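Local coordinates for protein sensory rhodopsin transducer (Thermotoga maritima, PDB 1NC7) that is of unknown function, belongs to the Anabaena sensory rhodopsin transducer family and binds magnesium ions, at residues 117-121 / 122-126. Sequence-based numbering, arbitrary orientation.
Sequences RLDVG and KNHYT. With EDO (1,2-ethanediol), chain O.
A β hairpin turns here: strand 110-121 passes through a type I turn, G121 to H124, into strand 124-135, and D119 and T126 pair antiparallel through two backbone bonds. G121 N also donates to H124 O (2.9 Å). On one face of the hairpin, H124 NE2 gives its hydrogen to D119 OD1 (2.8 Å, 158° at the hydrogen). The acceptor lies in the imidazole plane, yet the ring approaches from above the carboxylate, the two planes being 80° apart. With CG set between its own backbone N and carbonyl carbon (chi1 74°), the imidazole folds back, one face covering V120 C and G121 N; histidine fits because its flat ring can donate at the edge while resting on backbone. G121 suits its position, since a CB there would collide with the ring at CE1. Aspartate serves two partners, because OD2 accepts from Y125 OH of the second subunit, whose ring also stacks on H124. Were H124 an alanine, D119 OD1 would probably lose this donor and that tyrosine its stacking partner. On the opposite face, L118, branched and apolar, lays CD1 over the Y125 ring, 4.1 Å from its centroid, a CH-pi contact, while V120 CG2 reaches Y125 CD1 (3.8 Å). T126, a magnesium-site residue, turns OG1 to L127 N of the second subunit. The arrangement is that of a hairpin end in an antiparallel sheet, built into a four-chain assembly's interface.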
loop_
_atom_site.group_PDB
_atom_site.type_symbol
_atom_site.label_atom_id
_atom_site.label_comp_id
_atom_site.label_asym_id
_atom_site.label_seq_id
_atom_site.Cartn_x
_atom_site.Cartn_y
_atom_site.Cartn_z
ATOM N N ARG D 117 5.591 -6.084 6.607
ATOM C CA ARG D 117 6.927 -6.405 7.070
ATOM C C ARG D 117 7.334 -5.535 8.245
ATOM O O ARG D 117 7.082 -4.332 8.254
ATOM C CB ARG D 117 7.949 -6.212 5.943
ATOM C CG ARG D 117 9.387 -6.516 6.372
ATOM C CD ARG D 117 10.371 -6.125 5.291
ATOM N NE ARG D 117 10.029 -6.751 4.022
ATOM C CZ ARG D 117 10.611 -6.459 2.865
ATOM N NH1 ARG D 117 11.574 -5.548 2.815
ATOM N NH2 ARG D 117 10.223 -7.072 1.756
ATOM N N LEU D 118 7.939 -6.169 9.244
ATOM C CA LEU D 118 8.468 -5.463 10.400
ATOM C C LEU D 118 9.980 -5.643 10.310
ATOM O O LEU D 118 10.485 -6.769 10.342
ATOM C CB LEU D 118 7.979 -6.066 11.720
ATOM C CG LEU D 118 8.710 -5.489 12.944
ATOM C CD1 LEU D 118 8.328 -4.025 13.135
ATOM C CD2 LEU D 118 8.362 -6.295 14.185
ATOM N N ASP D 119 10.694 -4.534 10.167
ATOM C CA ASP D 119 12.146 -4.562 10.086
ATOM C C ASP D 119 12.587 -3.870 11.367
ATOM O O ASP D 119 12.407 -2.661 11.519
ATOM C CB ASP D 119 12.625 -3.772 8.867
ATOM C CG ASP D 119 14.091 -3.997 8.560
ATOM O OD1 ASP D 119 14.841 -4.412 9.470
ATOM O OD2 ASP D 119 14.494 -3.745 7.404
ATOM N N VAL D 120 13.144 -4.641 12.291
ATOM C CA VAL D 120 13.557 -4.087 13.568
ATOM C C VAL D 120 14.978 -4.476 13.945
ATOM O O VAL D 120 15.503 -5.488 13.489
ATOM C CB VAL D 120 12.586 -4.545 14.683
ATOM C CG1 VAL D 120 12.660 -6.057 14.845
ATOM C CG2 VAL D 120 12.914 -3.845 15.991
ATOM N N GLY D 121 15.596 -3.646 14.776
ATOM C CA GLY D 121 16.947 -3.903 15.230
ATOM C C GLY D 121 17.180 -3.073 16.471
ATOM O O GLY D 121 16.263 -2.404 16.948
ATOM N N LYS D 122 18.394 -3.104 17.004
ATOM C CA LYS D 122 18.687 -2.329 18.198
ATOM C C LYS D 122 18.458 -0.842 17.955
ATOM O O LYS D 122 18.010 -0.126 18.851
ATOM C CB LYS D 122 20.134 -2.556 18.645
ATOM C CG LYS D 122 20.505 -1.775 19.896
ATOM C CD LYS D 122 21.899 -2.119 20.387
ATOM C CE LYS D 122 22.226 -1.348 21.655
ATOM N NZ LYS D 122 21.204 -1.584 22.711
ATOM N N ASN D 123 18.744 -0.386 16.737
ATOM C CA ASN D 123 18.597 1.027 16.403
ATOM C C ASN D 123 17.597 1.405 15.305
ATOM O O ASN D 123 17.741 2.453 14.677
ATOM C CB ASN D 123 19.966 1.619 16.058
ATOM C CG ASN D 123 20.900 1.666 17.254
ATOM O OD1 ASN D 123 21.248 0.634 17.826
ATOM N ND2 ASN D 123 21.306 2.870 17.639
ATOM N N HIS D 124 16.602 0.556 15.060
ATOM C CA HIS D 124 15.570 0.872 14.071
ATOM C C HIS D 124 14.321 0.028 14.291
ATOM O O HIS D 124 14.375 -1.029 14.918
ATOM C CB HIS D 124 16.080 0.700 12.629
ATOM C CG HIS D 124 16.224 -0.725 12.193
ATOM N ND1 HIS D 124 17.315 -1.499 12.522
ATOM C CD2 HIS D 124 15.422 -1.507 11.432
ATOM C CE1 HIS D 124 17.179 -2.698 11.980
ATOM N NE2 HIS D 124 16.039 -2.728 11.313
ATOM N N TYR D 125 13.193 0.513 13.780
ATOM C CA TYR D 125 11.914 -0.174 13.922
ATOM C C TYR D 125 10.986 0.443 12.880
ATOM O O TYR D 125 10.601 1.602 12.995
ATOM C CB TYR D 125 11.379 0.063 15.339
ATOM C CG TYR D 125 10.118 -0.687 15.717
ATOM C CD1 TYR D 125 10.077 -1.462 16.874
ATOM C CD2 TYR D 125 8.944 -0.561 14.970
ATOM C CE1 TYR D 125 8.906 -2.089 17.284
ATOM C CE2 TYR D 125 7.763 -1.185 15.376
ATOM C CZ TYR D 125 7.753 -1.945 16.534
ATOM O OH TYR D 125 6.589 -2.543 16.962
ATOM N N THR D 126 10.639 -0.322 11.852
ATOM C CA THR D 126 9.776 0.216 10.817
ATOM C C THR D 126 8.831 -0.822 10.229
ATOM O O THR D 126 9.147 -2.009 10.178
ATOM C CB THR D 126 10.618 0.849 9.685
ATOM O OG1 THR D 126 9.753 1.500 8.749
ATOM C CG2 THR D 126 11.442 -0.208 8.967
HETATM C C1 EDO O . 13.408 -2.282 0.115
HETATM O O1 EDO O . 14.676 -2.964 0.048
HETATM C C2 EDO O . 12.385 -3.183 0.727
HETATM O O2 EDO O . 12.238 -4.494 0.095
#